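Local structure of type III effector XopAI (Xanthomonas citri, 6K93) at residues P86-N91 with E119-K124; A126-W131 with E138-W143; Q217-T222 with E263-S268. The protein is a type III effector, linked to host-cell invasion, whose mono-ADP-ribosyltransferase fold probably binds arginine-containing peptides. One frame throughout, in Å; residues are numbered along the deposited sequence.

The three contacts come in order along the chain, without overlap. Contacts 1 and 2 are neighbours, with centres about 11 Å apart, and both use helix 117-128. They touch directly: Lys124 and Phe123 pack on Trp143, and Leu87 packs on Ile128 and Thr129. Contact 3 lies on the opposite side of the chain's centre, in the five-stranded mixed sheet. Its centre is about 35 Å from that of contact 1 and about 33 Å from that of contact 2. Contacts 1 and 2 join helical parts, whereas contact 3 pairs two strands of the mixed sheet.

Contact 1 (P86-N91 with E119-K124); sequences PLVELN and ERKQFK
Leu87, Val88 and Leu90 belong to the loop that precedes helix 95-109, and they lay this loop along the outer side of helix 117-128. From Val88 to Leu90 the backbone angles are close to polyproline II. The helix offers Lys121, Gln122 and Lys124. The contact is small, about 300 Å² in all, and lies at the surface.

Val88 points its side chain at the helix. Val88 CG1 sits between the backbone N and the carbonyl carbon (chi1 66°), and this branch meets the chain of Lys121, 3.6 Å from Lys121 CD. The two side chains cross at about a right angle, with the methyl against the CG-CD part of the lysine. Leu87 makes a similar crossing further along. Leu87 CD2 is 4.0 Å from Lys124 CE, near the end of that fully extended side chain. Leu90 sends CD2 to the backbone instead, 3.3 Å from Gln122 O, and the same methyl lies 4.0 Å from Gln122 CB.

The side chains meet through their carbons, apart from the Leu90 methyl on the Gln122 carbonyl; between these two segments the polar link is a water. This water donates to Lys121 O at 2.9 Å. It also accepts a weak bond from Val88 N at 3.4 Å.

Just beyond, Val88 O bonds Thr125 OG1 directly, one helical turn on from Lys121. Asn91 O bonds Gln98 NE2 and so ties the loop to helix 95-109. Leu90 also touches Ala194 and His195 of helix 194-209, while Phe123 turns away from the loop and packs against helices 165-174 and 194-209.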
loop_
_atom_site.group_PDB
_atom_site.type_symbol
_atom_site.label_atom_id
_atom_site.label_comp_id
_atom_site.label_asym_id
_atom_site.label_seq_id
_atom_site.Cartn_x
_atom_site.Cartn_y
_atom_site.Cartn_z
ATOM N N PRO A 86 -3.551 -26.544 -4.235
ATOM C CA PRO A 86 -2.918 -26.125 -2.975
ATOM C C PRO A 86 -3.192 -24.686 -2.597
ATOM O O PRO A 86 -2.996 -24.336 -1.424
ATOM C CB PRO A 86 -1.427 -26.361 -3.236
ATOM C CG PRO A 86 -1.273 -26.256 -4.740
ATOM C CD PRO A 86 -2.568 -26.804 -5.307
ATOM N N LEU A 87 -3.654 -23.844 -3.518
ATOM C CA LEU A 87 -4.000 -22.472 -3.169
ATOM C C LEU A 87 -5.477 -22.332 -2.842
ATOM O O LEU A 87 -6.336 -22.866 -3.549
ATOM C CB LEU A 87 -3.627 -21.527 -4.311
ATOM C CG LEU A 87 -2.169 -21.457 -4.681
ATOM C CD1 LEU A 87 -2.027 -20.632 -5.956
ATOM C CD2 LEU A 87 -1.339 -20.877 -3.531
ATOM N N VAL A 88 -5.767 -21.601 -1.772
ATOM C CA VAL A 88 -7.152 -21.333 -1.423
ATOM C C VAL A 88 -7.740 -20.382 -2.458
ATOM O O VAL A 88 -7.091 -19.418 -2.874
ATOM C CB VAL A 88 -7.226 -20.756 0.001
ATOM C CG1 VAL A 88 -6.569 -19.384 0.066
ATOM C CG2 VAL A 88 -8.675 -20.696 0.472
ATOM N N GLU A 89 -8.961 -20.666 -2.914
ATOM C CA GLU A 89 -9.619 -19.804 -3.892
ATOM C C GLU A 89 -9.954 -18.472 -3.228
ATOM O O GLU A 89 -10.285 -18.416 -2.044
ATOM C CB GLU A 89 -10.903 -20.455 -4.465
ATOM C CG GLU A 89 -11.367 -19.743 -5.763
ATOM C CD GLU A 89 -12.610 -20.355 -6.408
ATOM O OE1 GLU A 89 -13.180 -21.282 -5.815
ATOM O OE2 GLU A 89 -13.011 -19.895 -7.502
ATOM N N LEU A 90 -9.813 -17.383 -3.971
ATOM C CA LEU A 90 -10.225 -16.093 -3.437
ATOM C C LEU A 90 -11.735 -15.967 -3.407
ATOM O O LEU A 90 -12.443 -16.500 -4.257
ATOM C CB LEU A 90 -9.665 -14.924 -4.252
ATOM C CG LEU A 90 -8.174 -14.824 -4.360
ATOM C CD1 LEU A 90 -7.851 -13.691 -5.333
ATOM C CD2 LEU A 90 -7.536 -14.577 -2.995
ATOM N N ASN A 91 -12.216 -15.210 -2.430
ATOM C CA ASN A 91 -13.636 -14.892 -2.330
ATOM C C ASN A 91 -13.992 -13.868 -3.398
ATOM O O ASN A 91 -13.562 -12.709 -3.340
ATOM C CB ASN A 91 -13.980 -14.359 -0.943
ATOM C CG ASN A 91 -15.434 -13.939 -0.824
ATOM O OD1 ASN A 91 -16.257 -14.220 -1.703
ATOM N ND2 ASN A 91 -15.756 -13.246 0.259
ATOM N N GLU A 119 -6.503 -14.417 5.856
ATOM C CA GLU A 119 -6.233 -13.328 4.913
ATOM C C GLU A 119 -4.823 -13.407 4.345
ATOM O O GLU A 119 -4.598 -13.037 3.185
ATOM C CB GLU A 119 -6.478 -11.982 5.607
ATOM C CG GLU A 119 -7.960 -11.763 5.852
ATOM C CD GLU A 119 -8.300 -10.656 6.846
ATOM O OE1 GLU A 119 -7.410 -10.172 7.544
ATOM O OE2 GLU A 119 -9.509 -10.303 6.908
ATOM N N ARG A 120 -3.852 -13.840 5.153
ATOM C CA ARG A 120 -2.496 -14.000 4.645
ATOM C C ARG A 120 -2.430 -15.095 3.589
ATOM O O ARG A 120 -1.693 -14.958 2.606
ATOM C CB ARG A 120 -1.546 -14.257 5.817
ATOM C CG ARG A 120 -1.560 -13.069 6.764
ATOM C CD ARG A 120 -0.420 -13.073 7.753
ATOM N NE ARG A 120 -0.430 -14.159 8.726
ATOM C CZ ARG A 120 -0.952 -14.080 9.944
ATOM N NH1 ARG A 120 -1.561 -12.973 10.335
ATOM N NH2 ARG A 120 -0.884 -15.122 10.749
ATOM N N LYS A 121 -3.209 -16.170 3.760
ATOM C CA LYS A 121 -3.255 -17.224 2.753
ATOM C C LYS A 121 -3.972 -16.733 1.498
ATOM O O LYS A 121 -3.594 -17.092 0.377
ATOM C CB LYS A 121 -3.951 -18.462 3.327
ATOM C CG LYS A 121 -3.754 -19.723 2.500
ATOM C CD LYS A 121 -4.784 -20.779 2.884
ATOM C CE LYS A 121 -4.617 -21.242 4.326
ATOM N NZ LYS A 121 -5.375 -22.500 4.577
ATOM N N GLN A 122 -5.008 -15.903 1.665
ATOM C CA GLN A 122 -5.659 -15.279 0.520
ATOM C C GLN A 122 -4.693 -14.387 -0.230
ATOM O O GLN A 122 -4.673 -14.382 -1.461
ATOM C CB GLN A 122 -6.880 -14.487 0.976
ATOM C CG GLN A 122 -8.056 -15.380 1.341
ATOM C CD GLN A 122 -9.064 -14.728 2.263
ATOM O OE1 GLN A 122 -8.932 -13.578 2.668
ATOM N NE2 GLN A 122 -10.109 -15.485 2.594
ATOM N N PHE A 123 -3.868 -13.631 0.498
ATOM C CA PHE A 123 -2.884 -12.790 -0.173
ATOM C C PHE A 123 -1.869 -13.650 -0.942
ATOM O O PHE A 123 -1.494 -13.334 -2.080
ATOM C CB PHE A 123 -2.195 -11.879 0.857
ATOM C CG PHE A 123 -0.951 -11.223 0.345
ATOM C CD1 PHE A 123 -0.986 -10.466 -0.812
ATOM C CD2 PHE A 123 0.257 -11.363 1.010
ATOM C CE1 PHE A 123 0.151 -9.885 -1.315
ATOM C CE2 PHE A 123 1.401 -10.775 0.513
ATOM C CZ PHE A 123 1.361 -10.036 -0.646
ATOM N N LYS A 124 -1.458 -14.775 -0.371
ATOM C CA LYS A 124 -0.593 -15.705 -1.099
ATOM C C LYS A 124 -1.228 -16.108 -2.429
ATOM O O LYS A 124 -0.576 -16.066 -3.479
ATOM C CB LYS A 124 -0.294 -16.947 -0.243
ATOM C CG LYS A 124 0.498 -18.013 -0.978
ATOM C CD LYS A 124 0.793 -19.209 -0.123
ATOM C CE LYS A 124 1.655 -20.178 -0.901
ATOM N NZ LYS A 124 2.028 -21.363 -0.092
HETATM O O HOH W 1 -3.143 -19.783 -0.693
#

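Contact 2 (A126-W131 with E138-W143)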
loop_
_atom_site.group_PDB
_atom_site.type_symbol
_atom_site.label_atom_id
_atom_site.label_comp_id
_atom_site.label_asym_id
_atom_site.label_seq_id
_atom_site.Cartn_x
_atom_site.Cartn_y
_atom_site.Cartn_z
ATOM N N ALA A 126 -3.540 -14.470 -4.093
ATOM C CA ALA A 126 -3.628 -13.296 -4.954
ATOM C C ALA A 126 -2.309 -13.023 -5.650
ATOM O O ALA A 126 -2.283 -12.723 -6.849
ATOM C CB ALA A 126 -4.066 -12.075 -4.145
ATOM N N LEU A 127 -1.207 -13.082 -4.909
ATOM C CA LEU A 127 0.080 -12.787 -5.516
ATOM C C LEU A 127 0.457 -13.848 -6.542
ATOM O O LEU A 127 0.859 -13.520 -7.661
ATOM C CB LEU A 127 1.158 -12.657 -4.444
ATOM C CG LEU A 127 2.476 -12.073 -4.969
ATOM C CD1 LEU A 127 3.168 -11.221 -3.910
ATOM C CD2 LEU A 127 3.408 -13.202 -5.432
ATOM N N ILE A 128 0.313 -15.127 -6.188
ATOM C CA ILE A 128 0.769 -16.179 -7.085
ATOM C C ILE A 128 -0.075 -16.232 -8.357
ATOM O O ILE A 128 0.453 -16.542 -9.436
ATOM C CB ILE A 128 0.809 -17.517 -6.321
ATOM C CG1 ILE A 128 1.930 -17.453 -5.288
ATOM C CG2 ILE A 128 0.987 -18.686 -7.293
ATOM C CD1 ILE A 128 1.977 -18.597 -4.323
ATOM N N THR A 129 -1.366 -15.901 -8.271
ATOM C CA THR A 129 -2.263 -15.987 -9.423
ATOM C C THR A 129 -2.416 -14.665 -10.176
ATOM O O THR A 129 -3.226 -14.588 -11.108
ATOM C CB THR A 129 -3.658 -16.458 -8.980
ATOM O OG1 THR A 129 -4.277 -15.461 -8.164
ATOM C CG2 THR A 129 -3.595 -17.775 -8.250
ATOM N N LEU A 130 -1.684 -13.620 -9.785
ATOM C CA LEU A 130 -1.965 -12.283 -10.288
ATOM C C LEU A 130 -1.799 -12.176 -11.797
ATOM O O LEU A 130 -2.487 -11.372 -12.444
ATOM C CB LEU A 130 -1.046 -11.285 -9.599
ATOM C CG LEU A 130 -1.363 -9.803 -9.839
ATOM C CD1 LEU A 130 -2.724 -9.482 -9.258
ATOM C CD2 LEU A 130 -0.299 -8.943 -9.236
ATOM N N TRP A 131 -0.898 -12.959 -12.370
ATOM C CA TRP A 131 -0.589 -12.880 -13.789
ATOM C C TRP A 131 -1.294 -13.948 -14.613
ATOM O O TRP A 131 -1.023 -14.078 -15.814
ATOM C CB TRP A 131 0.918 -13.004 -13.993
ATOM C CG TRP A 131 1.704 -11.820 -13.584
ATOM C CD1 TRP A 131 1.290 -10.777 -12.813
ATOM C CD2 TRP A 131 3.062 -11.554 -13.932
ATOM N NE1 TRP A 131 2.312 -9.867 -12.663
ATOM C CE2 TRP A 131 3.413 -10.328 -13.337
ATOM C CE3 TRP A 131 4.018 -12.239 -14.691
ATOM C CZ2 TRP A 131 4.679 -9.768 -13.483
ATOM C CZ3 TRP A 131 5.271 -11.682 -14.832
ATOM C CH2 TRP A 131 5.591 -10.459 -14.229
ATOM N N GLU A 138 6.197 -19.943 -11.745
ATOM C CA GLU A 138 7.232 -18.921 -11.570
ATOM C C GLU A 138 6.937 -18.060 -10.353
ATOM O O GLU A 138 7.842 -17.772 -9.556
ATOM C CB GLU A 138 7.324 -18.064 -12.850
ATOM C CG GLU A 138 8.027 -16.729 -12.731
ATOM C CD GLU A 138 7.808 -15.851 -13.969
ATOM O OE1 GLU A 138 7.825 -14.613 -13.834
ATOM O OE2 GLU A 138 7.629 -16.404 -15.074
ATOM N N ARG A 139 5.669 -17.649 -10.192
ATOM C CA ARG A 139 5.313 -16.750 -9.102
ATOM C C ARG A 139 5.279 -17.462 -7.761
ATOM O O ARG A 139 5.510 -16.834 -6.712
ATOM C CB ARG A 139 4.006 -16.070 -9.431
ATOM C CG ARG A 139 4.209 -15.110 -10.605
ATOM C CD ARG A 139 3.019 -14.233 -10.924
ATOM N NE ARG A 139 2.650 -13.318 -9.848
ATOM C CZ ARG A 139 3.159 -12.107 -9.651
ATOM N NH1 ARG A 139 4.094 -11.625 -10.461
ATOM N NH2 ARG A 139 2.723 -11.379 -8.633
ATOM N N GLN A 140 5.044 -18.770 -7.761
ATOM C CA GLN A 140 5.217 -19.541 -6.535
ATOM C C GLN A 140 6.662 -19.508 -6.069
ATOM O O GLN A 140 6.936 -19.372 -4.876
ATOM C CB GLN A 140 4.777 -20.987 -6.760
ATOM C CG GLN A 140 5.046 -21.870 -5.602
ATOM C CD GLN A 140 4.006 -22.945 -5.485
ATOM O OE1 GLN A 140 4.276 -24.108 -5.761
ATOM N NE2 GLN A 140 2.784 -22.551 -5.109
ATOM N N GLN A 141 7.606 -19.654 -6.995
ATOM C CA GLN A 141 9.015 -19.570 -6.628
ATOM C C GLN A 141 9.343 -18.187 -6.096
ATOM O O GLN A 141 10.061 -18.049 -5.092
ATOM C CB GLN A 141 9.886 -19.906 -7.831
ATOM C CG GLN A 141 9.849 -21.379 -8.196
ATOM C CD GLN A 141 10.183 -22.270 -7.017
ATOM O OE1 GLN A 141 11.244 -22.129 -6.406
ATOM N NE2 GLN A 141 9.269 -23.168 -6.667
ATOM N N ARG A 142 8.806 -17.149 -6.745
ATOM C CA ARG A 142 9.017 -15.783 -6.275
ATOM C C ARG A 142 8.468 -15.605 -4.858
ATOM O O ARG A 142 9.139 -15.053 -3.977
ATOM C CB ARG A 142 8.354 -14.803 -7.232
ATOM C CG ARG A 142 8.518 -13.367 -6.794
ATOM C CD ARG A 142 8.078 -12.355 -7.840
ATOM N NE ARG A 142 9.071 -11.287 -7.947
ATOM C CZ ARG A 142 8.838 -10.079 -8.453
ATOM N NH1 ARG A 142 9.815 -9.184 -8.469
ATOM N NH2 ARG A 142 7.618 -9.731 -8.849
ATOM N N TRP A 143 7.245 -16.090 -4.619
ATOM C CA TRP A 143 6.620 -16.042 -3.299
ATOM C C TRP A 143 7.510 -16.725 -2.261
ATOM O O TRP A 143 7.807 -16.157 -1.204
ATOM C CB TRP A 143 5.212 -16.712 -3.349
ATOM C CG TRP A 143 4.628 -16.854 -1.980
ATOM C CD1 TRP A 143 4.738 -17.942 -1.151
ATOM C CD2 TRP A 143 3.855 -15.892 -1.265
ATOM N NE1 TRP A 143 4.121 -17.696 0.048
ATOM C CE2 TRP A 143 3.554 -16.446 -0.007
ATOM C CE3 TRP A 143 3.382 -14.620 -1.565
ATOM C CZ2 TRP A 143 2.820 -15.750 0.951
ATOM C CZ3 TRP A 143 2.631 -13.945 -0.615
ATOM C CH2 TRP A 143 2.361 -14.509 0.612
#
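Ile128 and Arg139 bring the backbones of the two segments together, with their CA atoms 5.0 Å apart. Residues 126-128 lie near the C-terminal end of helix 117-128, and 138-143 lie in the next helix, 136-156.

Arg139 carries the contact. Its chain bends at CG-CD (chi3 63°) and turns the guanidinium back over the end of the first helix. Arg139 NE and NH2 both donate to Leu127 O, at 2.8 and 3.0 Å, in a side-on grip with the oxygen in the guanidinium plane. One face of the same group lies on the Trp131 indole, planes 28° apart. Arg139 CZ is 3.9 Å from the centroid of the five-membered ring, a cation-pi contact. Arg139 CD adds a CH-pi contact to this ring. NH2 also forms a salt bridge with Asp178, so the group is held at its edge and on a face.

Deeper in, Ile128 CD1 packs on Trp143 CB at 3.9 Å, and Leu127 CD2 reaches the Trp143 ring edge at CE3.

Arg139 thus binds a carbonyl near the C-terminal end of the first helix, where its charge would probably suit the helix dipole. The arrangement is that of two consecutive helices packed through a short connection.

Contact 3 (Q217-T222 with E263-S268); sequences QGTVFT and EWESNS
Thr222, Ser268 and Trp264 have the most surface buried in this antiparallel strand pair of the mono-ADP-ribosyltransferase fold. Strand 218-224 is one of the two edge strands of the mixed sheet within this chain, and strand 262-268 runs beside it.

Thr222 and Trp264 form a hydrogen-bonded pair. Trp264 N donates to Thr222 O at 2.8 Å, and Thr222 N returns a longer bond to Trp264 O at 3.2 Å. Thr222 CG2, placed opposite the backbone N, packs obliquely on the indole at 3.6 Å from Trp264 CE3. Thr222 OG1 bonds Ala248 O of the neighbouring three-stranded sheet, and the indole meets Phe247 and Tyr235 edge-to-face.

At the other end, Ser268 pairs with Gly218. Ser268 N donates almost straight to Gly218 O (2.8 Å, 169°), and Ser268 CB sits close to the same oxygen. Val220 and Ser266 form the hydrogen-bonded pair in between, with their side chains on the face of Thr222 and Trp264.

Across that face a water donates to Val220 O and Thr222 OG1 and also bonds Ser266 OG. Ser266 OG has Gln312 as another partner, and Ser268 OG turns to Tyr216 O. On the other face, Thr219 OG1 donates to Asn267 OD1 at 2.9 Å, tilted 28° from the amide carbonyl plane.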
loop_
_atom_site.group_PDB
_atom_site.type_symbol
_atom_site.label_atom_id
_atom_site.label_comp_id
_atom_site.label_asym_id
_atom_site.label_seq_id
_atom_site.Cartn_x
_atom_site.Cartn_y
_atom_site.Cartn_z
ATOM N N GLN A 217 9.487 11.070 10.554
ATOM C CA GLN A 217 9.051 12.404 10.919
ATOM C C GLN A 217 9.810 13.384 10.038
ATOM O O GLN A 217 11.015 13.587 10.209
ATOM C CB GLN A 217 9.295 12.697 12.390
ATOM C CG GLN A 217 8.406 11.888 13.286
ATOM C CD GLN A 217 9.059 10.594 13.666
ATOM O OE1 GLN A 217 10.257 10.549 13.940
ATOM N NE2 GLN A 217 8.283 9.522 13.671
ATOM N N GLY A 218 9.107 13.994 9.105
ATOM C CA GLY A 218 9.730 14.900 8.162
ATOM C C GLY A 218 8.818 15.075 6.973
ATOM O O GLY A 218 7.746 14.484 6.901
ATOM N N THR A 219 9.261 15.904 6.044
ATOM C CA THR A 219 8.511 16.193 4.834
ATOM C C THR A 219 8.873 15.157 3.784
ATOM O O THR A 219 10.056 14.920 3.520
ATOM C CB THR A 219 8.840 17.595 4.333
ATOM O OG1 THR A 219 8.575 18.554 5.365
ATOM C CG2 THR A 219 8.042 17.926 3.099
ATOM N N VAL A 220 7.853 14.548 3.171
ATOM C CA VAL A 220 8.080 13.533 2.151
ATOM C C VAL A 220 7.454 13.999 0.835
ATOM O O VAL A 220 6.496 14.774 0.821
ATOM C CB VAL A 220 7.568 12.130 2.561
ATOM C CG1 VAL A 220 8.344 11.615 3.775
ATOM C CG2 VAL A 220 6.061 12.138 2.863
ATOM N N PHE A 221 8.017 13.518 -0.275
ATOM C CA PHE A 221 7.789 14.090 -1.590
ATOM C C PHE A 221 7.163 13.060 -2.515
ATOM O O PHE A 221 7.584 11.901 -2.545
ATOM C CB PHE A 221 9.133 14.611 -2.149
ATOM C CG PHE A 221 9.811 15.583 -1.231
ATOM C CD1 PHE A 221 9.447 16.899 -1.232
ATOM C CD2 PHE A 221 10.755 15.130 -0.324
ATOM C CE1 PHE A 221 10.049 17.782 -0.331
ATOM C CE2 PHE A 221 11.362 16.015 0.564
ATOM C CZ PHE A 221 10.982 17.311 0.548
ATOM N N THR A 222 6.176 13.515 -3.278
ATOM C CA THR A 222 5.461 12.685 -4.226
ATOM C C THR A 222 5.209 13.456 -5.510
ATOM O O THR A 222 4.949 14.657 -5.496
ATOM C CB THR A 222 4.092 12.263 -3.646
ATOM O OG1 THR A 222 4.263 11.656 -2.376
ATOM C CG2 THR A 222 3.342 11.301 -4.584
ATOM N N GLU A 263 2.378 17.494 -7.704
ATOM C CA GLU A 263 3.397 17.217 -6.702
ATOM C C GLU A 263 2.800 17.407 -5.324
ATOM O O GLU A 263 1.874 18.197 -5.141
ATOM C CB GLU A 263 4.616 18.119 -6.830
ATOM C CG GLU A 263 5.421 17.832 -8.073
ATOM C CD GLU A 263 6.556 18.820 -8.303
ATOM O OE1 GLU A 263 6.707 19.803 -7.530
ATOM O OE2 GLU A 263 7.321 18.601 -9.267
ATOM N N TRP A 264 3.359 16.699 -4.344
ATOM C CA TRP A 264 2.991 16.910 -2.962
ATOM C C TRP A 264 4.231 17.093 -2.100
ATOM O O TRP A 264 5.253 16.446 -2.320
ATOM C CB TRP A 264 2.258 15.732 -2.344
ATOM C CG TRP A 264 0.917 15.294 -2.776
ATOM C CD1 TRP A 264 -0.197 15.342 -2.007
ATOM C CD2 TRP A 264 0.552 14.586 -3.977
ATOM N NE1 TRP A 264 -1.254 14.744 -2.655
ATOM C CE2 TRP A 264 -0.822 14.277 -3.866
ATOM C CE3 TRP A 264 1.238 14.196 -5.130
ATOM C CZ2 TRP A 264 -1.525 13.592 -4.865
ATOM C CZ3 TRP A 264 0.534 13.537 -6.134
ATOM C CH2 TRP A 264 -0.825 13.234 -5.990
ATOM N N GLU A 265 4.093 17.916 -1.067
ATOM C CA GLU A 265 4.992 17.944 0.076
ATOM C C GLU A 265 4.142 17.600 1.280
ATOM O O GLU A 265 3.259 18.380 1.634
ATOM C CB GLU A 265 5.653 19.306 0.277
ATOM C CG GLU A 265 6.619 19.690 -0.806
ATOM C CD GLU A 265 7.505 20.920 -0.425
ATOM O OE1 GLU A 265 8.031 21.502 -1.345
ATOM O OE2 GLU A 265 7.588 21.222 0.762
ATOM N N SER A 266 4.344 16.424 1.858
ATOM C CA SER A 266 3.522 15.943 2.964
ATOM C C SER A 266 4.355 15.781 4.227
ATOM O O SER A 266 5.385 15.088 4.229
ATOM C CB SER A 266 2.868 14.600 2.654
ATOM O OG SER A 266 2.170 14.592 1.412
ATOM N N ASN A 267 3.889 16.389 5.310
ATOM C CA ASN A 267 4.561 16.211 6.586
ATOM C C ASN A 267 4.110 14.909 7.203
ATOM O O ASN A 267 2.932 14.735 7.503
ATOM C CB ASN A 267 4.278 17.389 7.510
ATOM C CG ASN A 267 4.945 18.644 7.033
ATOM O OD1 ASN A 267 6.167 18.699 6.920
ATOM N ND2 ASN A 267 4.148 19.642 6.701
ATOM N N SER A 268 5.050 14.000 7.373
ATOM C CA SER A 268 4.777 12.693 7.942
ATOM C C SER A 268 5.041 12.699 9.434
ATOM O O SER A 268 6.004 13.317 9.903
ATOM C CB SER A 268 5.664 11.641 7.277
ATOM O OG SER A 268 5.515 10.378 7.868
HETATM O O HOH W 2 4.103 13.495 -0.226
#